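PDB 4MEA: predicted protein from Acinetobacter sp. RUH2624, which hydrolyses epoxides as a Cif-type enzyme of the alpha/beta hydrolase fold and is probably secreted as a virulence factor. Local coordinates for residues Ala165-Pro170 with Ser245-Ile250; Ser159-Arg164 with Lys282-Arg287; Ser132-Asn137 with Gly241-His246. All blocks are in the same frame, centred on the assembly; numbering follows the deposited sequence.

Contact 1 of 3, residues Ala165-Pro170 with Ser245-Ile250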
loop_
_atom_site.group_PDB
_atom_site.type_symbol
_atom_site.label_atom_id
_atom_site.label_comp_id
_atom_site.label_asym_id
_atom_site.label_seq_id
_atom_site.Cartn_x
_atom_site.Cartn_y
_atom_site.Cartn_z
ATOM N N ALA A 165 -15.854 -5.437 -4.633
ATOM C CA ALA A 165 -14.988 -4.498 -5.346
ATOM C C ALA A 165 -13.774 -4.071 -4.508
ATOM O O ALA A 165 -12.778 -3.571 -5.037
ATOM C CB ALA A 165 -15.784 -3.283 -5.817
ATOM N N MET A 166 -13.849 -4.284 -3.201
ATOM C CA MET A 166 -12.731 -3.951 -2.326
ATOM C C MET A 166 -11.576 -4.933 -2.557
ATOM O O MET A 166 -10.438 -4.684 -2.149
ATOM C CB MET A 166 -13.190 -3.943 -0.860
ATOM C CG MET A 166 -12.237 -3.274 0.121
ATOM S SD MET A 166 -13.025 -3.030 1.743
ATOM C CE MET A 166 -13.839 -1.445 1.490
ATOM N N PHE A 167 -11.879 -6.051 -3.217
ATOM C CA PHE A 167 -10.863 -7.011 -3.627
ATOM C C PHE A 167 -10.288 -6.627 -4.991
ATOM O O PHE A 167 -9.494 -7.376 -5.583
ATOM C CB PHE A 167 -11.459 -8.419 -3.718
ATOM C CG PHE A 167 -11.780 -9.033 -2.382
ATOM C CD1 PHE A 167 -11.035 -8.716 -1.262
ATOM C CD2 PHE A 167 -12.827 -9.932 -2.252
ATOM C CE1 PHE A 167 -11.328 -9.286 -0.022
ATOM C CE2 PHE A 167 -13.125 -10.513 -1.019
ATOM C CZ PHE A 167 -12.376 -10.187 0.094
ATOM N N GLU A 168 -10.697 -5.467 -5.494
ATOM C CA GLU A 168 -10.311 -5.042 -6.840
ATOM C C GLU A 168 -9.677 -3.650 -6.907
ATOM O O GLU A 168 -8.949 -3.350 -7.857
ATOM C CB GLU A 168 -11.517 -5.118 -7.780
ATOM C CG GLU A 168 -12.036 -6.537 -7.970
ATOM C CD GLU A 168 -13.420 -6.578 -8.590
ATOM O OE1 GLU A 168 -14.003 -5.496 -8.824
ATOM O OE2 GLU A 168 -13.927 -7.694 -8.837
ATOM N N TYR A 169 -9.937 -2.794 -5.919
ATOM C CA TYR A 169 -9.380 -1.433 -5.984
ATOM C C TYR A 169 -7.871 -1.522 -6.146
ATOM O O TYR A 169 -7.206 -2.227 -5.385
ATOM C CB TYR A 169 -9.734 -0.599 -4.743
ATOM C CG TYR A 169 -11.220 -0.492 -4.477
ATOM C CD1 TYR A 169 -12.119 -0.233 -5.511
ATOM C CD2 TYR A 169 -11.725 -0.666 -3.190
ATOM C CE1 TYR A 169 -13.486 -0.145 -5.263
ATOM C CE2 TYR A 169 -13.078 -0.597 -2.936
ATOM C CZ TYR A 169 -13.953 -0.333 -3.971
ATOM O OH TYR A 169 -15.293 -0.254 -3.701
ATOM N N PRO A 170 -7.322 -0.811 -7.143
ATOM C CA PRO A 170 -5.906 -0.957 -7.494
ATOM C C PRO A 170 -4.949 -0.279 -6.505
ATOM O O PRO A 170 -5.272 0.752 -5.906
ATOM C CB PRO A 170 -5.817 -0.295 -8.873
ATOM C CG PRO A 170 -6.904 0.713 -8.878
ATOM C CD PRO A 170 -8.025 0.135 -8.033
ATOM N N SER A 245 -9.952 -7.073 9.121
ATOM C CA SER A 245 -11.269 -7.694 9.123
ATOM C C SER A 245 -12.085 -7.427 7.861
ATOM O O SER A 245 -13.233 -7.851 7.776
ATOM C CB SER A 245 -12.073 -7.226 10.338
ATOM O OG SER A 245 -11.601 -7.815 11.535
ATOM N N HIS A 246 -11.516 -6.715 6.892
ATOM C CA HIS A 246 -12.291 -6.336 5.703
ATOM C C HIS A 246 -12.774 -7.538 4.866
ATOM O O HIS A 246 -13.868 -7.501 4.295
ATOM C CB HIS A 246 -11.529 -5.326 4.830
ATOM C CG HIS A 246 -11.868 -3.889 5.120
ATOM N ND1 HIS A 246 -10.962 -2.863 4.956
ATOM C CD2 HIS A 246 -13.020 -3.307 5.533
ATOM C CE1 HIS A 246 -11.533 -1.714 5.273
ATOM N NE2 HIS A 246 -12.785 -1.952 5.624
ATOM N N ALA A 247 -11.976 -8.599 4.784
ATOM C CA ALA A 247 -12.399 -9.747 3.992
ATOM C C ALA A 247 -13.665 -10.329 4.620
ATOM O O ALA A 247 -14.583 -10.738 3.911
ATOM C CB ALA A 247 -11.296 -10.794 3.888
ATOM N N ASP A 248 -13.721 -10.324 5.951
ATOM C CA ASP A 248 -14.914 -10.762 6.676
ATOM C C ASP A 248 -16.115 -9.856 6.424
ATOM O O ASP A 248 -17.222 -10.332 6.167
ATOM C CB ASP A 248 -14.648 -10.799 8.179
ATOM C CG ASP A 248 -13.867 -12.018 8.603
ATOM O OD1 ASP A 248 -13.743 -12.956 7.792
ATOM O OD2 ASP A 248 -13.389 -12.041 9.759
ATOM N N SER A 249 -15.893 -8.548 6.524
ATOM C CA SER A 249 -16.953 -7.572 6.318
ATOM C C SER A 249 -17.503 -7.696 4.906
ATOM O O SER A 249 -18.698 -7.531 4.677
ATOM C CB SER A 249 -16.426 -6.145 6.559
ATOM O OG SER A 249 -15.961 -5.982 7.899
ATOM N N ILE A 250 -16.617 -7.988 3.956
ATOM C CA ILE A 250 -17.016 -8.115 2.562
ATOM C C ILE A 250 -17.961 -9.290 2.401
ATOM O O ILE A 250 -19.026 -9.168 1.790
ATOM C CB ILE A 250 -15.791 -8.299 1.643
ATOM C CG1 ILE A 250 -15.032 -6.971 1.525
ATOM C CG2 ILE A 250 -16.228 -8.818 0.267
ATOM C CD1 ILE A 250 -13.613 -7.103 0.998
#
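M166 and F167 from the 3-10 turn meet H246, A247 and I250 at the start of helix 246-258. M166 leaves the backbone with CG anti to its own N (chi1 -165°). M166 CB touches I250 CD1 at 3.7 Å, and CG passes the same methyl at 4.2 Å. SD then settles over the middle of the H246 ring, 3.7 Å from SD to the ring centroid and 11° off the normal, a sulfur-aromatic contact over the face. At the sulfur the chain bends (chi3 -87°), which turns CE off a straight run. The M166 side chain also packs on F183. T138 OG1 bonds H246 NE2 and so helps fix the rotation of that imidazole. F167 comes to I250 tip to tip. One face of the phenyl takes I250 CD1, which lies toward the rim with CE1 only 3.3 Å away, a tight CH-pi contact. A247 CB sits at the phenyl edge, 4.0 Å from F167 CZ. T173 of the second subunit packs on F167 too, so the patch continues into the dimer interface. Dispersion and sulfur-aromatic attraction join the two segments, which implies a join that depends on close fit more than on strict bond direction.

Contact 2 of 3, residues Ser159-Arg164 with Lys282-Arg287; sequences SPIPDR and KEMRAR
E283 stretches toward I161 with CG anti to its backbone N (chi1 179°), while D163 carries CG in the crowded position between its own N and carbonyl carbon (chi1 80°), and the two carboxylates meet tip to tip. The E283 carboxylate sits against the backbone of I161. OE1 takes the I161 N-H on its syn lone pair, 3.1 Å from N to OE1. OE2 lies only 2.5 Å from I161 O, so close that the acid probably holds a proton there. D163 OD1, which also takes the N-H of A165, is 3.2 Å from E283 OE2, two acid oxygens close together, which would be expected to favour a protonated acid here.

R287, one helical turn on from E283, meets D163 as well. Its NH1 forms a salt bridge of 3.0 Å to D163 OD2; the acid oxygen lies at the edge of the guanidinium, near its plane, whereas NH1 stands above the carboxylate plane. The same NH1 is paired with E254 as well. R164 lays its guanidinium flat on that of R287, centres 3.6 Å apart and planes at 4°, a stack of like charges that the acids D163 and E254 probably make tolerable. Next to E283 on the helix, M284 CG meets I161 CD1 at 4.0 Å.

Segment 159-164 follows strand 151-157, and helix 279-288 follows strand 267-272, its parallel neighbour in the sheet. The lid of alpha/beta hydrolases is characteristically inserted between these two strands, so this contact pins the first part of the insertion to the helix beyond its far end.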
loop_
_atom_site.group_PDB
_atom_site.type_symbol
_atom_site.label_atom_id
_atom_site.label_comp_id
_atom_site.label_asym_id
_atom_site.label_seq_id
_atom_site.Cartn_x
_atom_site.Cartn_y
_atom_site.Cartn_z
ATOM N N SER A 159 -16.280 7.115 1.526
ATOM C CA SER A 159 -15.641 5.796 1.419
ATOM C C SER A 159 -16.577 4.699 0.920
ATOM O O SER A 159 -17.790 4.749 1.142
ATOM C CB SER A 159 -15.036 5.360 2.759
ATOM O OG SER A 159 -14.001 6.234 3.156
ATOM N N PRO A 160 -16.013 3.693 0.245
ATOM C CA PRO A 160 -16.844 2.574 -0.196
ATOM C C PRO A 160 -17.331 1.770 1.005
ATOM O O PRO A 160 -16.662 1.728 2.039
ATOM C CB PRO A 160 -15.878 1.733 -1.040
ATOM C CG PRO A 160 -14.518 2.085 -0.529
ATOM C CD PRO A 160 -14.603 3.539 -0.168
ATOM N N ILE A 161 -18.509 1.174 0.865
ATOM C CA ILE A 161 -18.980 0.153 1.783
ATOM C C ILE A 161 -18.290 -1.130 1.329
ATOM O O ILE A 161 -18.242 -1.416 0.135
ATOM C CB ILE A 161 -20.517 -0.012 1.673
ATOM C CG1 ILE A 161 -21.223 1.289 2.071
ATOM C CG2 ILE A 161 -21.008 -1.185 2.522
ATOM C CD1 ILE A 161 -22.654 1.422 1.541
ATOM N N PRO A 162 -17.722 -1.894 2.270
ATOM C CA PRO A 162 -17.075 -3.151 1.883
ATOM C C PRO A 162 -17.957 -4.038 1.002
ATOM O O PRO A 162 -19.091 -4.351 1.352
ATOM C CB PRO A 162 -16.820 -3.830 3.232
ATOM C CG PRO A 162 -16.560 -2.671 4.153
ATOM C CD PRO A 162 -17.542 -1.599 3.704
ATOM N N ASP A 163 -17.429 -4.419 -0.153
ATOM C CA ASP A 163 -18.078 -5.400 -1.009
ATOM C C ASP A 163 -16.996 -6.023 -1.882
ATOM O O ASP A 163 -15.807 -5.800 -1.635
ATOM C CB ASP A 163 -19.260 -4.804 -1.815
ATOM C CG ASP A 163 -18.822 -4.017 -3.056
ATOM O OD1 ASP A 163 -17.655 -3.606 -3.146
ATOM O OD2 ASP A 163 -19.671 -3.796 -3.948
ATOM N N ARG A 164 -17.398 -6.813 -2.874
ATOM C CA ARG A 164 -16.453 -7.589 -3.675
ATOM C C ARG A 164 -15.449 -6.677 -4.375
ATOM O O ARG A 164 -14.326 -7.091 -4.683
ATOM C CB ARG A 164 -17.207 -8.425 -4.718
ATOM C CG ARG A 164 -17.908 -7.561 -5.747
ATOM C CD ARG A 164 -18.950 -8.305 -6.565
ATOM N NE ARG A 164 -19.553 -7.403 -7.548
ATOM C CZ ARG A 164 -20.617 -7.697 -8.284
ATOM N NH1 ARG A 164 -21.207 -8.878 -8.150
ATOM N NH2 ARG A 164 -21.094 -6.803 -9.149
ATOM N N LYS A 282 -21.460 5.173 -7.412
ATOM C CA LYS A 282 -21.715 4.083 -8.340
ATOM C C LYS A 282 -22.025 2.783 -7.615
ATOM O O LYS A 282 -22.885 2.015 -8.043
ATOM C CB LYS A 282 -20.508 3.878 -9.264
ATOM C CG LYS A 282 -20.227 5.052 -10.177
ATOM C CD LYS A 282 -19.041 4.745 -11.089
ATOM C CE LYS A 282 -18.701 5.943 -11.961
ATOM N NZ LYS A 282 -17.583 5.637 -12.901
ATOM N N GLU A 283 -21.314 2.537 -6.517
ATOM C CA GLU A 283 -21.468 1.291 -5.781
ATOM C C GLU A 283 -22.873 1.144 -5.220
ATOM O O GLU A 283 -23.524 0.124 -5.441
ATOM C CB GLU A 283 -20.451 1.189 -4.635
ATOM C CG GLU A 283 -20.595 -0.113 -3.820
ATOM C CD GLU A 283 -19.785 -0.105 -2.529
ATOM O OE1 GLU A 283 -19.447 0.989 -2.039
ATOM O OE2 GLU A 283 -19.496 -1.196 -1.994
ATOM N N MET A 284 -23.335 2.156 -4.484
ATOM C CA MET A 284 -24.671 2.097 -3.885
ATOM C C MET A 284 -25.774 1.988 -4.944
ATOM O O MET A 284 -26.671 1.171 -4.818
ATOM C CB MET A 284 -24.925 3.289 -2.952
ATOM C CG MET A 284 -24.141 3.230 -1.644
ATOM S SD MET A 284 -24.536 4.622 -0.574
ATOM C CE MET A 284 -26.231 4.235 -0.116
ATOM N N ARG A 285 -25.700 2.806 -5.990
ATOM C CA ARG A 285 -26.681 2.728 -7.063
ATOM C C ARG A 285 -26.743 1.319 -7.660
ATOM O O ARG A 285 -27.826 0.761 -7.818
ATOM C CB ARG A 285 -26.394 3.768 -8.156
ATOM C CG ARG A 285 -27.416 3.770 -9.288
ATOM C CD ARG A 285 -27.393 5.080 -10.047
ATOM N NE ARG A 285 -26.042 5.447 -10.458
ATOM C CZ ARG A 285 -25.392 6.526 -10.029
ATOM N NH1 ARG A 285 -25.971 7.363 -9.173
ATOM N NH2 ARG A 285 -24.163 6.774 -10.466
ATOM N N ALA A 286 -25.581 0.741 -7.968
ATOM C CA ALA A 286 -25.518 -0.555 -8.655
ATOM C C ALA A 286 -25.917 -1.742 -7.785
ATOM O O ALA A 286 -26.447 -2.727 -8.289
ATOM C CB ALA A 286 -24.124 -0.792 -9.240
ATOM N N ARG A 287 -25.656 -1.660 -6.484
ATOM C CA ARG A 287 -25.706 -2.863 -5.656
ATOM C C ARG A 287 -26.468 -2.793 -4.333
ATOM O O ARG A 287 -26.870 -3.834 -3.813
ATOM C CB ARG A 287 -24.286 -3.355 -5.384
ATOM C CG ARG A 287 -23.471 -3.503 -6.650
ATOM C CD ARG A 287 -22.377 -4.508 -6.459
ATOM N NE ARG A 287 -22.909 -5.827 -6.128
ATOM C CZ ARG A 287 -22.326 -6.653 -5.271
ATOM N NH1 ARG A 287 -21.215 -6.274 -4.651
ATOM N NH2 ARG A 287 -22.857 -7.843 -5.016
#

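Contact 3 of 3, residues Ser132-Asn137 with Gly241-His246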
loop_
_atom_site.group_PDB
_atom_site.type_symbol
_atom_site.label_atom_id
_atom_site.label_comp_id
_atom_site.label_asym_id
_atom_site.label_seq_id
_atom_site.Cartn_x
_atom_site.Cartn_y
_atom_site.Cartn_z
ATOM N N SER A 132 -22.889 8.181 8.325
ATOM C CA SER A 132 -21.626 7.460 8.488
ATOM C C SER A 132 -20.548 7.989 7.532
ATOM O O SER A 132 -20.871 8.461 6.445
ATOM C CB SER A 132 -21.882 5.968 8.245
ATOM O OG SER A 132 -20.681 5.235 8.177
ATOM N N HIS A 133 -19.277 7.911 7.941
ATOM C CA HIS A 133 -18.157 8.377 7.113
ATOM C C HIS A 133 -16.956 7.434 7.205
ATOM O O HIS A 133 -16.654 6.924 8.281
ATOM C CB HIS A 133 -17.734 9.796 7.530
ATOM C CG HIS A 133 -16.607 10.367 6.716
ATOM N ND1 HIS A 133 -15.355 10.603 7.241
ATOM C CD2 HIS A 133 -16.556 10.783 5.427
ATOM C CE1 HIS A 133 -14.577 11.126 6.310
ATOM N NE2 HIS A 133 -15.280 11.244 5.198
ATOM N N ASP A 134 -16.267 7.219 6.082
ATOM C CA ASP A 134 -15.031 6.429 6.084
ATOM C C ASP A 134 -15.288 5.052 6.716
ATOM O O ASP A 134 -16.247 4.377 6.337
ATOM C CB ASP A 134 -13.918 7.191 6.814
ATOM C CG ASP A 134 -12.531 6.641 6.524
ATOM O OD1 ASP A 134 -11.838 7.208 5.650
ATOM O OD2 ASP A 134 -12.116 5.654 7.174
ATOM N N LEU A 135 -14.450 4.639 7.666
ATOM C CA LEU A 135 -14.600 3.324 8.300
ATOM C C LEU A 135 -15.979 3.127 8.944
ATOM O O LEU A 135 -16.397 1.999 9.191
ATOM C CB LEU A 135 -13.508 3.075 9.340
ATOM C CG LEU A 135 -12.149 2.535 8.891
ATOM C CD1 LEU A 135 -11.281 2.255 10.131
ATOM C CD2 LEU A 135 -12.289 1.285 8.031
ATOM N N GLY A 136 -16.683 4.217 9.222
ATOM C CA GLY A 136 -18.062 4.096 9.666
ATOM C C GLY A 136 -18.845 3.267 8.657
ATOM O O GLY A 136 -19.745 2.512 9.023
ATOM N N ASN A 137 -18.491 3.413 7.379
ATOM C CA ASN A 137 -19.165 2.697 6.293
ATOM C C ASN A 137 -18.850 1.209 6.322
ATOM O O ASN A 137 -19.631 0.380 5.838
ATOM C CB ASN A 137 -18.760 3.274 4.933
ATOM C CG ASN A 137 -19.209 4.698 4.746
ATOM O OD1 ASN A 137 -19.871 5.268 5.614
ATOM N ND2 ASN A 137 -18.854 5.291 3.604
ATOM N N GLY A 241 -7.293 -3.159 12.828
ATOM C CA GLY A 241 -8.178 -4.313 12.926
ATOM C C GLY A 241 -9.329 -4.245 11.921
ATOM O O GLY A 241 -9.732 -5.270 11.366
ATOM N N TYR A 242 -9.869 -3.044 11.686
ATOM C CA TYR A 242 -10.942 -2.884 10.698
ATOM C C TYR A 242 -10.454 -3.343 9.341
ATOM O O TYR A 242 -11.203 -3.952 8.575
ATOM C CB TYR A 242 -11.443 -1.429 10.632
ATOM C CG TYR A 242 -12.230 -1.033 11.863
ATOM C CD1 TYR A 242 -13.611 -1.194 11.907
ATOM C CD2 TYR A 242 -11.585 -0.538 12.992
ATOM C CE1 TYR A 242 -14.339 -0.847 13.040
ATOM C CE2 TYR A 242 -12.302 -0.202 14.135
ATOM C CZ TYR A 242 -13.679 -0.360 14.150
ATOM O OH TYR A 242 -14.399 -0.031 15.279
ATOM N N TYR A 243 -9.178 -3.074 9.061
ATOM C CA TYR A 243 -8.604 -3.417 7.769
ATOM C C TYR A 243 -8.294 -4.908 7.652
ATOM O O TYR A 243 -8.563 -5.517 6.610
ATOM C CB TYR A 243 -7.395 -2.519 7.442
ATOM C CG TYR A 243 -7.827 -1.084 7.227
ATOM C CD1 TYR A 243 -8.215 -0.637 5.966
ATOM C CD2 TYR A 243 -7.908 -0.191 8.297
ATOM C CE1 TYR A 243 -8.651 0.674 5.769
ATOM C CE2 TYR A 243 -8.344 1.125 8.109
ATOM C CZ TYR A 243 -8.711 1.549 6.844
ATOM O OH TYR A 243 -9.143 2.846 6.646
ATOM N N ARG A 244 -7.757 -5.503 8.717
ATOM C CA ARG A 244 -7.563 -6.962 8.762
ATOM C C ARG A 244 -8.896 -7.684 8.597
ATOM O O ARG A 244 -8.969 -8.774 8.013
ATOM C CB ARG A 244 -6.936 -7.399 10.096
ATOM C CG ARG A 244 -5.546 -6.879 10.336
ATOM C CD ARG A 244 -4.929 -7.478 11.612
ATOM N NE ARG A 244 -5.509 -6.978 12.861
ATOM C CZ ARG A 244 -5.163 -5.838 13.457
ATOM N NH1 ARG A 244 -4.264 -5.033 12.902
ATOM N NH2 ARG A 244 -5.732 -5.489 14.608
ATOM N N SER A 245 -9.952 -7.073 9.121
ATOM C CA SER A 245 -11.269 -7.694 9.123
ATOM C C SER A 245 -12.085 -7.427 7.861
ATOM O O SER A 245 -13.233 -7.851 7.776
ATOM C CB SER A 245 -12.073 -7.226 10.338
ATOM O OG SER A 245 -11.601 -7.815 11.535
ATOM N N HIS A 246 -11.516 -6.715 6.892
ATOM C CA HIS A 246 -12.291 -6.336 5.703
ATOM C C HIS A 246 -12.774 -7.538 4.866
ATOM O O HIS A 246 -13.868 -7.501 4.295
ATOM C CB HIS A 246 -11.529 -5.326 4.830
ATOM C CG HIS A 246 -11.868 -3.889 5.120
ATOM N ND1 HIS A 246 -10.962 -2.863 4.956
ATOM C CD2 HIS A 246 -13.020 -3.307 5.533
ATOM C CE1 HIS A 246 -11.533 -1.714 5.273
ATOM N NE2 HIS A 246 -12.785 -1.952 5.624
#
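The rings of Y242, Y243 and H246 gather round L135, whose methyls approach each of them obliquely. The imidazole of H246 has Y242 O over its centre, 3.5 Å above the plane, on the face opposite M166. L135 belongs to a nucleophile elbow, the sharp strand-turn-helix of the alpha/beta hydrolase fold: a type II' turn runs from H133 to G136, with D134 at its tip in a strained backbone conformation of positive phi (55°). D134 is probably the nucleophile, as in related epoxide hydrolases, and its OD1 is hydrogen-bonded to NE2 of H305.

L135 does most of the touching. CD1 is wedged where the two tyrosines part, 3.7 Å from Y242 CB and likewise 3.7 Å from Y243 CE2. CD2 turns to the phenol end of Y243, at 3.8 Å from its OH, and also comes within 4.1 Å of H246 NE2. Y242 points its own hydroxyl elsewhere, to the carbonyl O of P93.

The Y243 hydroxyl stands near the acid but beyond bonding distance, with Y243 OH 4.1 Å from D134 OD2 and ring and carboxylate planes 66° apart. That placing is consistent with the tyrosine that helps open the epoxide in this family, and L135 packs beside it. D134 OD2 is also held by two backbone N-H groups, those of F67 and L135, as expected of an oxyanion hole; the bond from L135 N to D134 OD2 is 2.6 Å and arrives on the anti side, 26° out of the carboxylate plane.

From the N terminus, the first segment reached is 132-137, at the end of strand 128-133; contact 3 closes its loop about a hundred residues later at helix 233-244. Before that closure the chain leaves strand 151-157 and opens contact 2 at 159-164, then at once contact 1 at 165-170. Contact 1 closes on helix 246-258, sharing S245 and H246 with contact 3. Contact 2 closes last, on helix 279-288, so contact 1 nests inside it while contacts 2 and 3 cross. S159 O and N137 ND2, in a probable hydrogen bond, bridge contacts 2 and 3. Together the three contacts tie the elbow, the lid helices and the sheet's later crossover helix into one body.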